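Local structure of aspartate aminotransferase, mitochondrial (Trypanosoma brucei brucei, 4W5K) at residues 303-306 with 307-310; 227-230 with 231-235; 129-132 with 133-136; 271-274 with 275-278; 108-111 with 112-115. The protein probably catalyses, as a homodimer with pyridoxal 5'-phosphate as cofactor, the reversible transfer of an amino group between L-aspartate and 2-oxoglutarate. The protein carries 1 engineered substitution. All coordinates share one frame; numbering follows the deposited sequence. Where two conformers were deposited one is given.

Interaction 1: 303-306 with 307-310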
loop_
_atom_site.group_PDB
_atom_site.type_symbol
_atom_site.label_atom_id
_atom_site.label_comp_id
_atom_site.label_asym_id
_atom_site.label_seq_id
_atom_site.Cartn_x
_atom_site.Cartn_y
_atom_site.Cartn_z
ATOM N N THR A 303 15.226 -21.275 -4.469
ATOM C CA THR A 303 14.144 -21.891 -3.687
ATOM C C THR A 303 14.742 -22.828 -2.644
ATOM O O THR A 303 14.346 -22.814 -1.474
ATOM C CB THR A 303 13.158 -22.647 -4.607
ATOM O OG1 THR A 303 12.371 -21.694 -5.355
ATOM C CG2 THR A 303 12.214 -23.510 -3.796
ATOM N N ALA A 304 15.724 -23.614 -3.066
ATOM C CA ALA A 304 16.426 -24.496 -2.144
ATOM C C ALA A 304 17.122 -23.694 -1.035
ATOM O O ALA A 304 17.104 -24.083 0.131
ATOM C CB ALA A 304 17.442 -25.353 -2.910
ATOM N N LEU A 305 17.744 -22.580 -1.413
ATOM C CA LEU A 305 18.439 -21.726 -0.461
ATOM C C LEU A 305 17.459 -21.138 0.535
ATOM O O LEU A 305 17.694 -21.172 1.748
ATOM C CB LEU A 305 19.195 -20.607 -1.185
ATOM C CG LEU A 305 19.918 -19.608 -0.277
ATOM C CD1 LEU A 305 20.837 -20.329 0.727
ATOM C CD2 LEU A 305 20.700 -18.605 -1.112
ATOM N N TRP A 306 16.358 -20.602 0.013
ATOM C CA TRP A 306 15.290 -20.093 0.866
ATOM C C TRP A 306 14.833 -21.129 1.905
ATOM O O TRP A 306 14.699 -20.808 3.089
ATOM C CB TRP A 306 14.108 -19.633 0.006
ATOM C CG TRP A 306 12.932 -19.150 0.784
ATOM C CD1 TRP A 306 12.911 -18.169 1.743
ATOM C CD2 TRP A 306 11.578 -19.608 0.650
ATOM N NE1 TRP A 306 11.621 -17.991 2.201
ATOM C CE2 TRP A 306 10.795 -18.874 1.561
ATOM C CE3 TRP A 306 10.960 -20.573 -0.154
ATOM C CZ2 TRP A 306 9.403 -19.060 1.684
ATOM C CZ3 TRP A 306 9.591 -20.773 -0.017
ATOM C CH2 TRP A 306 8.831 -20.022 0.900
ATOM N N LYS A 307 14.593 -22.359 1.467
ATOM C CA LYS A 307 14.149 -23.402 2.396
ATOM C C LYS A 307 15.173 -23.659 3.507
ATOM O O LYS A 307 14.795 -23.857 4.658
ATOM C CB LYS A 307 13.846 -24.692 1.633
ATOM C CG LYS A 307 12.545 -24.608 0.805
ATOM C CD LYS A 307 12.334 -25.892 0.014
ATOM C CE LYS A 307 11.018 -25.893 -0.766
ATOM N NZ LYS A 307 10.968 -27.071 -1.689
ATOM N N LYS A 308 16.460 -23.617 3.169
ATOM C CA LYS A 308 17.514 -23.770 4.170
ATOM C C LYS A 308 17.466 -22.618 5.178
ATOM O O LYS A 308 17.591 -22.838 6.395
ATOM C CB LYS A 308 18.894 -23.854 3.497
ATOM C CG LYS A 308 20.040 -23.987 4.465
ATOM C CD LYS A 308 21.394 -23.922 3.747
ATOM C CE LYS A 308 21.912 -22.494 3.714
ATOM N NZ LYS A 308 23.204 -22.369 2.972
ATOM N N GLU A 309 17.259 -21.399 4.678
ATOM C CA GLU A 309 17.222 -20.236 5.548
ATOM C C GLU A 309 15.974 -20.221 6.426
ATOM O O GLU A 309 16.035 -19.790 7.583
ATOM C CB GLU A 309 17.328 -18.950 4.709
ATOM C CG GLU A 309 18.668 -18.886 3.964
ATOM C CD GLU A 309 18.974 -17.517 3.353
ATOM O OE1 GLU A 309 18.448 -17.223 2.255
ATOM O OE2 GLU A 309 19.774 -16.761 3.959
ATOM N N LEU A 310 14.844 -20.693 5.894
ATOM C CA LEU A 310 13.631 -20.840 6.711
ATOM C C LEU A 310 13.905 -21.685 7.944
ATOM O O LEU A 310 13.505 -21.356 9.080
ATOM C CB LEU A 310 12.501 -21.486 5.904
ATOM C CG LEU A 310 11.738 -20.602 4.920
ATOM C CD1 LEU A 310 10.797 -21.459 4.089
ATOM C CD2 LEU A 310 10.964 -19.521 5.647
#

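Interaction 2: 227-230 with 231-235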
loop_
_atom_site.group_PDB
_atom_site.type_symbol
_atom_site.label_atom_id
_atom_site.label_comp_id
_atom_site.label_asym_id
_atom_site.label_seq_id
_atom_site.Cartn_x
_atom_site.Cartn_y
_atom_site.Cartn_z
ATOM N N PRO A 227 -5.021 -24.119 5.474
ATOM C CA PRO A 227 -5.719 -23.761 4.219
ATOM C C PRO A 227 -5.800 -24.926 3.221
ATOM O O PRO A 227 -6.805 -25.088 2.519
ATOM C CB PRO A 227 -4.870 -22.609 3.666
ATOM C CG PRO A 227 -3.528 -22.780 4.310
ATOM C CD PRO A 227 -3.804 -23.315 5.679
ATOM N N ARG A 228 -4.776 -25.772 3.179
ATOM C CA ARG A 228 -4.834 -26.894 2.256
ATOM C C ARG A 228 -5.919 -27.902 2.641
ATOM O O ARG A 228 -6.586 -28.493 1.780
ATOM C CB ARG A 228 -3.470 -27.573 2.175
ATOM C CG ARG A 228 -2.423 -26.672 1.572
ATOM C CD ARG A 228 -1.101 -27.378 1.350
ATOM N NE ARG A 228 -0.087 -26.408 0.924
ATOM C CZ ARG A 228 1.175 -26.720 0.638
ATOM N NH1 ARG A 228 1.575 -27.984 0.704
ATOM N NH2 ARG A 228 2.027 -25.768 0.264
ATOM N N HIS A 229 -6.120 -28.086 3.937
ATOM C CA HIS A 229 -7.114 -29.048 4.394
ATOM C C HIS A 229 -8.540 -28.485 4.157
ATOM O O HIS A 229 -9.474 -29.223 3.772
ATOM C CB HIS A 229 -6.869 -29.374 5.873
ATOM C CG HIS A 229 -7.744 -30.456 6.421
ATOM N ND1 HIS A 229 -7.582 -31.788 6.097
ATOM C CD2 HIS A 229 -8.764 -30.407 7.308
ATOM C CE1 HIS A 229 -8.476 -32.510 6.750
ATOM N NE2 HIS A 229 -9.205 -31.695 7.494
ATOM N N LEU A 230 -8.699 -27.182 4.381
ATOM C CA LEU A 230 -10.029 -26.568 4.269
ATOM C C LEU A 230 -10.470 -26.372 2.831
ATOM O O LEU A 230 -11.679 -26.347 2.550
ATOM C CB LEU A 230 -10.068 -25.212 4.977
ATOM C CG LEU A 230 -10.303 -25.289 6.480
ATOM C CD1 LEU A 230 -9.882 -23.972 7.135
ATOM C CD2 LEU A 230 -11.745 -25.661 6.787
ATOM N N VAL A 231 -9.525 -26.206 1.912
ATOM C CA VAL A 231 -9.943 -25.729 0.580
ATOM C C VAL A 231 -10.835 -26.768 -0.138
ATOM O O VAL A 231 -11.640 -26.405 -1.002
ATOM C CB VAL A 231 -8.709 -25.329 -0.285
ATOM C CG1 VAL A 231 -7.974 -26.553 -0.804
ATOM C CG2 VAL A 231 -9.137 -24.404 -1.442
ATOM N N ASP A 232 -10.756 -28.039 0.272
ATOM C CA ASP A 232 -11.626 -29.084 -0.295
ATOM C C ASP A 232 -12.917 -29.327 0.494
ATOM O O ASP A 232 -13.757 -30.120 0.073
ATOM C CB ASP A 232 -10.883 -30.428 -0.400
ATOM C CG ASP A 232 -9.368 -30.276 -0.374
ATOM O OD1 ASP A 232 -8.799 -30.230 0.739
ATOM O OD2 ASP A 232 -8.745 -30.213 -1.463
ATOM N N MET A 233 -13.072 -28.666 1.635
ATOM C CA MET A 233 -14.160 -28.998 2.557
ATOM C C MET A 233 -15.323 -28.018 2.531
ATOM O O MET A 233 -16.440 -28.351 2.945
ATOM C CB MET A 233 -13.612 -29.068 3.979
ATOM C CG MET A 233 -12.583 -30.134 4.165
ATOM S SD MET A 233 -11.981 -30.100 5.866
ATOM C CE MET A 233 -13.461 -30.622 6.714
ATOM N N VAL A 234 -15.045 -26.804 2.076
ATOM C CA VAL A 234 -16.019 -25.721 2.116
ATOM C C VAL A 234 -16.097 -25.037 0.743
ATOM O O VAL A 234 -15.134 -25.069 -0.017
ATOM C CB VAL A 234 -15.655 -24.678 3.216
ATOM C CG1 VAL A 234 -15.580 -25.345 4.595
ATOM C CG2 VAL A 234 -14.326 -23.948 2.891
ATOM N N PRO A 235 -17.253 -24.433 0.428
ATOM C CA PRO A 235 -17.487 -23.692 -0.823
ATOM C C PRO A 235 -16.542 -22.498 -0.980
ATOM O O PRO A 235 -15.991 -22.303 -2.059
ATOM C CB PRO A 235 -18.940 -23.224 -0.693
ATOM C CG PRO A 235 -19.561 -24.210 0.248
ATOM C CD PRO A 235 -18.480 -24.553 1.229
HETATM O O HOH W 1 -5.655 -29.047 -0.848
#

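Interaction 3: 129-132 with 133-136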
loop_
_atom_site.group_PDB
_atom_site.type_symbol
_atom_site.label_atom_id
_atom_site.label_comp_id
_atom_site.label_asym_id
_atom_site.label_seq_id
_atom_site.Cartn_x
_atom_site.Cartn_y
_atom_site.Cartn_z
ATOM N N PRO A 129 -3.908 -7.832 17.737
ATOM C CA PRO A 129 -4.544 -6.556 18.066
ATOM C C PRO A 129 -5.148 -5.843 16.855
ATOM O O PRO A 129 -6.252 -5.325 16.964
ATOM C CB PRO A 129 -3.392 -5.746 18.665
ATOM C CG PRO A 129 -2.541 -6.811 19.334
ATOM C CD PRO A 129 -2.594 -7.981 18.395
ATOM N N ASN A 130 -4.467 -5.838 15.713
ATOM C CA ASN A 130 -4.973 -5.038 14.591
ATOM C C ASN A 130 -6.179 -5.677 13.898
ATOM O O ASN A 130 -6.872 -5.004 13.138
ATOM C CB ASN A 130 -3.848 -4.796 13.562
ATOM C CG ASN A 130 -4.143 -3.618 12.578
ATOM O OD1 ASN A 130 -4.838 -2.645 12.896
ATOM N ND2 ASN A 130 -3.591 -3.729 11.373
ATOM N N HIS A 131 -6.452 -6.956 14.173
ATOM C CA HIS A 131 -7.570 -7.635 13.522
ATOM C C HIS A 131 -8.879 -6.912 13.811
ATOM O O HIS A 131 -9.738 -6.784 12.927
ATOM C CB HIS A 131 -7.688 -9.103 13.977
ATOM C CG HIS A 131 -6.820 -10.047 13.210
ATOM N ND1 HIS A 131 -6.395 -11.251 13.731
ATOM C CD2 HIS A 131 -6.325 -9.986 11.950
ATOM C CE1 HIS A 131 -5.661 -11.881 12.832
ATOM N NE2 HIS A 131 -5.598 -11.136 11.745
ATOM N N GLU A 132 -9.045 -6.425 15.036
ATOM C CA GLU A 132 -10.312 -5.774 15.378
ATOM C C GLU A 132 -10.592 -4.560 14.489
ATOM O O GLU A 132 -11.679 -4.414 13.932
ATOM C CB GLU A 132 -10.330 -5.339 16.848
ATOM C CG GLU A 132 -11.704 -4.828 17.262
ATOM C CD GLU A 132 -11.827 -4.600 18.759
ATOM O OE1 GLU A 132 -10.887 -4.039 19.353
ATOM O OE2 GLU A 132 -12.861 -4.998 19.344
ATOM N N SER A 133 -9.598 -3.691 14.357
ATOM C CA SER A 133 -9.772 -2.479 13.575
ATOM C C SER A 133 -9.917 -2.767 12.081
ATOM O O SER A 133 -10.734 -2.132 11.394
ATOM C CB SER A 133 -8.605 -1.510 13.783
ATOM O OG SER A 133 -8.944 -0.295 13.097
ATOM N N ILE A 134 -9.097 -3.680 11.575
ATOM C CA ILE A 134 -9.180 -4.082 10.164
ATOM C C ILE A 134 -10.609 -4.458 9.817
ATOM O O ILE A 134 -11.197 -3.945 8.861
ATOM C CB ILE A 134 -8.257 -5.280 9.857
ATOM C CG1 ILE A 134 -6.775 -4.865 9.911
ATOM C CG2 ILE A 134 -8.534 -5.841 8.461
ATOM C CD1 ILE A 134 -5.793 -6.064 9.974
ATOM N N PHE A 135 -11.192 -5.345 10.617
ATOM C CA PHE A 135 -12.503 -5.810 10.247
ATOM C C PHE A 135 -13.580 -4.813 10.602
ATOM O O PHE A 135 -14.576 -4.762 9.910
ATOM C CB PHE A 135 -12.731 -7.196 10.870
ATOM C CG PHE A 135 -11.927 -8.261 10.164
ATOM C CD1 PHE A 135 -12.265 -8.627 8.856
ATOM C CD2 PHE A 135 -10.801 -8.838 10.760
ATOM C CE1 PHE A 135 -11.521 -9.563 8.168
ATOM C CE2 PHE A 135 -10.055 -9.791 10.084
ATOM C CZ PHE A 135 -10.417 -10.153 8.784
ATOM N N ALA A 136 -13.362 -3.965 11.609
ATOM C CA ALA A 136 -14.319 -2.890 11.875
ATOM C C ALA A 136 -14.435 -1.969 10.667
ATOM O O ALA A 136 -15.541 -1.589 10.254
ATOM C CB ALA A 136 -13.915 -2.086 13.111
HETATM O O HOH W 2 -7.353 -3.078 16.312
#

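Interaction 4: 271-274 with 275-278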
loop_
_atom_site.group_PDB
_atom_site.type_symbol
_atom_site.label_atom_id
_atom_site.label_comp_id
_atom_site.label_asym_id
_atom_site.label_seq_id
_atom_site.Cartn_x
_atom_site.Cartn_y
_atom_site.Cartn_z
ATOM N N VAL A 271 -12.284 -11.593 -8.832
ATOM C CA VAL A 271 -11.042 -10.846 -9.125
ATOM C C VAL A 271 -11.405 -9.454 -9.651
ATOM O O VAL A 271 -10.756 -8.475 -9.303
ATOM C CB VAL A 271 -10.112 -11.587 -10.128
ATOM C CG1 VAL A 271 -8.968 -10.678 -10.628
ATOM C CG2 VAL A 271 -9.488 -12.809 -9.457
ATOM N N SER A 272 -12.462 -9.353 -10.452
ATOM C CA SER A 272 -12.901 -8.033 -10.898
ATOM C C SER A 272 -13.327 -7.170 -9.727
ATOM O O SER A 272 -13.108 -5.950 -9.717
ATOM C CB SER A 272 -14.060 -8.158 -11.888
ATOM O OG SER A 272 -13.633 -8.849 -13.043
ATOM N N GLN A 273 -13.977 -7.787 -8.748
ATOM C CA GLN A 273 -14.424 -7.036 -7.584
ATOM C C GLN A 273 -13.244 -6.647 -6.704
ATOM O O GLN A 273 -13.277 -5.602 -6.053
ATOM C CB GLN A 273 -15.462 -7.834 -6.783
ATOM C CG GLN A 273 -16.823 -7.927 -7.466
ATOM C CD GLN A 273 -17.512 -6.575 -7.635
ATOM O OE1 GLN A 273 -17.644 -5.788 -6.681
ATOM N NE2 GLN A 273 -17.957 -6.300 -8.862
ATOM N N LEU A 274 -12.194 -7.483 -6.676
ATOM C CA LEU A 274 -10.954 -7.141 -5.975
ATOM C C LEU A 274 -10.358 -5.884 -6.591
ATOM O O LEU A 274 -9.959 -4.962 -5.883
ATOM C CB LEU A 274 -9.917 -8.283 -6.029
ATOM C CG LEU A 274 -10.212 -9.502 -5.162
ATOM C CD1 LEU A 274 -9.293 -10.669 -5.505
ATOM C CD2 LEU A 274 -10.056 -9.121 -3.694
ATOM N N ALA A 275 -10.320 -5.837 -7.920
ATOM C CA ALA A 275 -9.800 -4.655 -8.585
ATOM C C ALA A 275 -10.577 -3.386 -8.181
ATOM O O ALA A 275 -9.969 -2.338 -7.985
ATOM C CB ALA A 275 -9.834 -4.838 -10.104
ATOM N N LEU A 276 -11.910 -3.478 -8.058
ATOM C CA LEU A 276 -12.699 -2.304 -7.666
ATOM C C LEU A 276 -12.439 -1.860 -6.229
ATOM O O LEU A 276 -12.753 -0.725 -5.871
ATOM C CB LEU A 276 -14.203 -2.569 -7.854
ATOM C CG LEU A 276 -14.547 -2.930 -9.289
ATOM C CD1 LEU A 276 -16.002 -3.389 -9.347
ATOM C CD2 LEU A 276 -14.326 -1.742 -10.222
ATOM N N LEU A 277 -11.881 -2.751 -5.411
ATOM C CA LEU A 277 -11.522 -2.389 -4.039
ATOM C C LEU A 277 -10.120 -1.795 -3.967
ATOM O O LEU A 277 -9.869 -0.848 -3.226
ATOM C CB LEU A 277 -11.586 -3.607 -3.111
ATOM C CG LEU A 277 -13.002 -4.129 -2.806
ATOM C CD1 LEU A 277 -12.951 -5.482 -2.106
ATOM C CD2 LEU A 277 -13.745 -3.103 -1.944
ATOM N N ILE A 278 -9.213 -2.386 -4.725
ATOM C CA ILE A 278 -7.805 -1.960 -4.731
ATOM C C ILE A 278 -7.626 -0.567 -5.358
ATOM O O ILE A 278 -6.949 0.284 -4.796
ATOM C CB ILE A 278 -6.940 -2.954 -5.493
ATOM C CG1 ILE A 278 -6.876 -4.298 -4.740
ATOM C CG2 ILE A 278 -5.498 -2.391 -5.704
ATOM C CD1 ILE A 278 -6.595 -5.457 -5.665
#

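Interaction 5: 108-111 with 112-115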
loop_
_atom_site.group_PDB
_atom_site.type_symbol
_atom_site.label_atom_id
_atom_site.label_comp_id
_atom_site.label_asym_id
_atom_site.label_seq_id
_atom_site.Cartn_x
_atom_site.Cartn_y
_atom_site.Cartn_z
ATOM N N GLY A 108 -11.606 -8.670 3.866
ATOM C CA GLY A 108 -12.740 -8.231 4.671
ATOM C C GLY A 108 -13.714 -7.350 3.895
ATOM O O GLY A 108 -14.944 -7.492 4.002
ATOM N N ASP A 109 -13.166 -6.442 3.080
ATOM C CA ASP A 109 -13.994 -5.573 2.251
ATOM C C ASP A 109 -14.715 -6.338 1.135
ATOM O O ASP A 109 -15.726 -5.853 0.599
ATOM C CB ASP A 109 -13.138 -4.442 1.625
ATOM C CG ASP A 109 -12.901 -3.269 2.590
ATOM O OD1 ASP A 109 -13.764 -3.014 3.446
ATOM O OD2 ASP A 109 -11.864 -2.566 2.466
ATOM N N LEU A 110 -14.194 -7.503 0.766
ATOM C CA LEU A 110 -14.783 -8.325 -0.287
ATOM C C LEU A 110 -15.903 -9.249 0.246
ATOM O O LEU A 110 -16.717 -9.727 -0.536
ATOM C CB LEU A 110 -13.717 -9.193 -0.958
ATOM C CG LEU A 110 -14.187 -9.900 -2.230
ATOM C CD1 LEU A 110 -14.507 -8.870 -3.329
ATOM C CD2 LEU A 110 -13.129 -10.901 -2.677
ATOM N N LEU A 111 -15.947 -9.470 1.551
ATOM C CA LEU A 111 -16.794 -10.547 2.083
ATOM C C LEU A 111 -18.268 -10.429 1.700
ATOM O O LEU A 111 -18.929 -11.458 1.483
ATOM C CB LEU A 111 -16.688 -10.644 3.617
ATOM C CG LEU A 111 -15.317 -11.127 4.106
ATOM C CD1 LEU A 111 -15.256 -11.183 5.608
ATOM C CD2 LEU A 111 -15.000 -12.507 3.540
ATOM N N ASN A 112 -18.781 -9.206 1.572
ATOM C CA ASN A 112 -20.213 -9.088 1.302
ATOM C C ASN A 112 -20.581 -9.446 -0.137
ATOM O O ASN A 112 -21.753 -9.525 -0.457
ATOM C CB ASN A 112 -20.756 -7.696 1.665
ATOM C CG ASN A 112 -20.149 -6.577 0.845
ATOM O OD1 ASN A 112 -19.310 -6.800 -0.002
ATOM N ND2 ASN A 112 -20.584 -5.361 1.110
ATOM N N ARG A 113 -19.588 -9.741 -0.966
ATOM C CA ARG A 113 -19.828 -10.291 -2.304
ATOM C C ARG A 113 -20.212 -11.762 -2.261
ATOM O O ARG A 113 -20.779 -12.284 -3.217
ATOM C CB ARG A 113 -18.571 -10.137 -3.176
ATOM C CG ARG A 113 -18.440 -8.826 -3.918
ATOM C CD ARG A 113 -18.785 -7.591 -3.112
ATOM N NE ARG A 113 -18.989 -6.486 -4.044
ATOM C CZ ARG A 113 -19.528 -5.300 -3.755
ATOM N NH1 ARG A 113 -19.932 -5.009 -2.523
ATOM N NH2 ARG A 113 -19.671 -4.394 -4.721
ATOM N N PHE A 114 -19.900 -12.466 -1.163
ATOM C CA PHE A 114 -20.205 -13.875 -1.166
ATOM C C PHE A 114 -20.622 -14.458 0.190
ATOM O O PHE A 114 -20.962 -15.624 0.261
ATOM C CB PHE A 114 -19.026 -14.670 -1.742
ATOM C CG PHE A 114 -17.728 -14.555 -0.958
ATOM C CD1 PHE A 114 -16.843 -13.506 -1.184
ATOM C CD2 PHE A 114 -17.381 -15.537 -0.028
ATOM C CE1 PHE A 114 -15.635 -13.401 -0.481
ATOM C CE2 PHE A 114 -16.160 -15.453 0.689
ATOM C CZ PHE A 114 -15.289 -14.387 0.465
ATOM N N VAL A 115 -20.663 -13.638 1.228
ATOM C CA VAL A 115 -21.167 -14.105 2.536
ATOM C C VAL A 115 -22.438 -13.345 2.880
ATOM O O VAL A 115 -22.422 -12.115 2.875
ATOM C CB VAL A 115 -20.115 -13.878 3.652
ATOM C CG1 VAL A 115 -20.644 -14.368 5.006
ATOM C CG2 VAL A 115 -18.755 -14.543 3.282
HETATM O O HOH W 3 -17.552 -6.928 3.094
#

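Interaction 1: 303-306 with 307-310
Leu310 lays its CD1 methyl over one face of the Trp306 indole, and this CH-pi contact is the tight part of two successive turns of one helix. Leu310 CD1 stands 3.8 Å from the centroid of the six-membered ring, 18° off its normal, and comes to 3.6 Å from Trp306 CE2. The other methyl, Leu310 CD2, approaches Trp306 NE1 at 3.8 Å. A chi1 of 177° turns the indole out from the helix flank, and Leu310, one turn on, leans back over its face. Beneath the pair, Leu310 N donates to Trp306 O at 2.8 Å, one of four regular i to i+4 bonds. The indole N-H is spent on Asn246 O and Phe247 stacks on the ring; both probably limit its rotation. Glu309 is also buried: its OE1 lies 3.8 Å from Leu305 CG, while its two oxygens take the backbone N-H groups of Cys50 and Glu49, which probably favour the charged carboxylate.

The lysine side is looser. Lys307 runs extended beside Thr303, its CE 4.0 Å from Thr303 CG2, and leads away from it on the exposed side, passing Leu220. Lys308 bends at chi3 (92°) and brings its CE to 3.8 Å from Leu305 CD1. Both segments belong to helix 300-331, from which Trp306 reaches Ile296 and Leu297 of helix 287-297, Leu220 of helix 220-223 and Cys50 of helix 49-52.

Interaction 2: 227-230 with 231-235
Leu230 O accepts Met233 N at 2.9 Å, from well above its carbonyl plane, and Val234 N only weakly, while the bond from Val231 N to Pro227 O is weak too, so the helix gives way to an irregular turn. Across this turn Met233 folds back on His229. Its SD lies 4.0 Å from the centroid of the imidazole and 36° off the ring normal, an oblique sulfur-aromatic contact in which Met233 SD comes to 3.5 Å from His229 CD2. The histidine's chi1 of -174° turns the ring out beside its own carbonyl, and Met233 reaches back to it, Met233 CG sitting 3.3 Å from His229 O. Phe225 stacks with the imidazole, and Cys196 of helix 189-201 touches both His229 and Met233. The guanidinium of Arg228 turns elsewhere, to a salt bridge with Asp221 and the carbonyls of Leu78 and Cys79.

Asp232 OD1 faces Arg228 O at 3.0 Å, two acceptors with no bond between them. A water donates to Arg228 O at 2.8 Å and weakly to Asp232 OD2, and may ease this opposition. The His229 side chain comes within about 6 Å of the bound D-malate and about 4 Å of the side chain of Arg193, which binds it (nearest atoms), consistent with a second-shell place, whereas the nearby carbonyls could make ionisation of Asp232 somewhat less favourable.

Interaction 3: 129-132 with 133-136
Asn130 and Ile134 meet with their side chains crossing at about a right angle, the first of the van der Waals contacts in this short helix. Ile134 CD1 touches Asn130 ND2 at 3.5 Å, and Ile134 CG1 presses on Asn130 O at 3.2 Å. Because Asn130 points its CG away from its own N (chi1 -162°), the amide comes to lie beside the isoleucine.

Rings form the second group. His131 and Phe135 lie side by side, pointing the same way, with His131 CD2 4.2 Å from Phe135 CE2. The phenyl turns an edge to the backbone: His131 O lies near the ring plane, 3.2 Å from Phe135 CD2.

Hydrogen bonds are the third. Ile134 N donates to Asn130 O at 3.0 Å and nearly straight (172°), and Phe135 N and Ala136 N follow in the same i to i+4 pattern. Between Pro129 and Ser133 a water bridges instead, donating to Pro129 O at 2.6 Å and accepting from Ser133 N at 3.0 Å. Among the side chains, Asn130 ND2 donates to Arg279 O of the second subunit and His131 NE2 is hydrogen-bonded to Asp209 OD2. Asp209 lines the pyridoxal phosphate pocket, as does Tyr128, which packs edge-to-face with the imidazole; His131, its side chain about 4 Å from the cofactor (nearest atoms), probably helps to position both.

Helix 129-137 is the crossover of a beta-alpha-beta unit between strands 120-124 and 141-149; Ile134 packs on Leu104 and Arg105 of helix 99-110 and on Pro280 of the second subunit, Phe135 on Leu174 of strand 172-176 and edge-to-face with Phe207.

Interaction 4: 271-274 with 275-278
Leu274 O is gripped by two backbone donors, Ile278 N at 2.9 Å and Leu277 N at 3.0 Å. The first arrives nearly along the C=O axis, as in a regular alpha-helix; the second stands 63° out of the carbonyl plane, the geometry of an i to i+3 bond. Leu277 N is shared, for it also donates weakly to Gln273 O, consistent with a local tightening of the helix. The preceding bonds, from Ala275 N to Val271 O and from Leu276 N to Ser272 O, are ordinary i to i+4 links. Ile278 folds its CD1 back to 3.4 Å from Leu274 O, while the same methyl reaches Leu274 CB only loosely, at 4.4 Å.

The segments lie in helix 264-282, which follows strand 255-260 of the mixed sheet and packs on helix 99-110 and strand 92-97, Leu274 entering that interface against Ile106, Leu110 and Cys95. On another side Gln273 is modelled in two conformers. In the one described here a bend at chi2 (-64°) brings the amide forward to the leucine three residues on, NE2 to Leu276 CD1 3.5 Å, the two side chains crossing obliquely, and OE1 is hydrogen-bonded to Arg113 NE. The exposed Leu276 rests its CG at 3.4 Å from Ser272 O, and Ala275 CB lies at 3.5 Å from the same Ser272 O. Leu277 turns its side chain to Asp109 of helix 99-110 and to Lys137 of the second subunit.

Interaction 5: 108-111 with 112-115
Arg113 reaches back across Leu110 from the turn after helix 99-110. Its CB sits 3.3 Å from Leu110 O, its CG meets the methyl Leu110 CD1 at 4.0 Å, and its CD stays alongside the same carbonyl, the two side chains crossing at about a right angle. The bend at chi2 (43°) brings the guanidinium round to Asn112: Arg113 NH1 donates to Asn112 OD1 at 3.2 Å, with the oxygen in the guanidinium plane but the donor well out of the amide plane. NE has Gln273 as its partner, and NH2 is also hydrogen-bonded outside the two segments. Asn112, Arg113 and Phe114 also touch a crystal neighbour.

Phe114 closes the apolar side. With chi1 at 62° its CG lies between backbone N and carbonyl carbon, and the ring folds back over the turn, placing Phe114 CZ 3.6 Å from Leu111 CD2 and one ring face over Leu111 O. That oxygen takes two backbone bonds, from Val115 N at 2.8 Å and from Phe114 N, while Arg113 N is held by Leu110 O. A water continues the helical pattern where the direct bond is missing, donating to Gly108 O at 2.8 Å and accepting from Asn112 N at 3.0 Å.

The turn lies between helix 99-110 and strand 120-124. Leu110 and Phe114 both meet Ile259 of strand 255-260, and Leu111 and Phe114 rest on Ile238 of strand 238-242.

How the interactions relate
Along the chain the order is interaction 5, 3, 2, 4 and 1. Interactions 4 and 5 are the nearest neighbours, with centres about 11 Å apart, where helix 264-282 packs on the end of helix 99-110. Interactions 3 and 5 also touch, Phe135 CE1 against Gly108 CA at 3.9 Å. Interactions 2 and 5, about 18 Å apart between centres, do not touch; each includes the turn that follows a helix and leads to a strand of the mixed sheet. Interaction 1, on helix 300-331, stands apart, its centre 27 to 35 Å from theirs. Interactions 3 and 4 both reach the second subunit; interaction 3 also borders the cofactor pocket, and interaction 2 lies by the D-malate site.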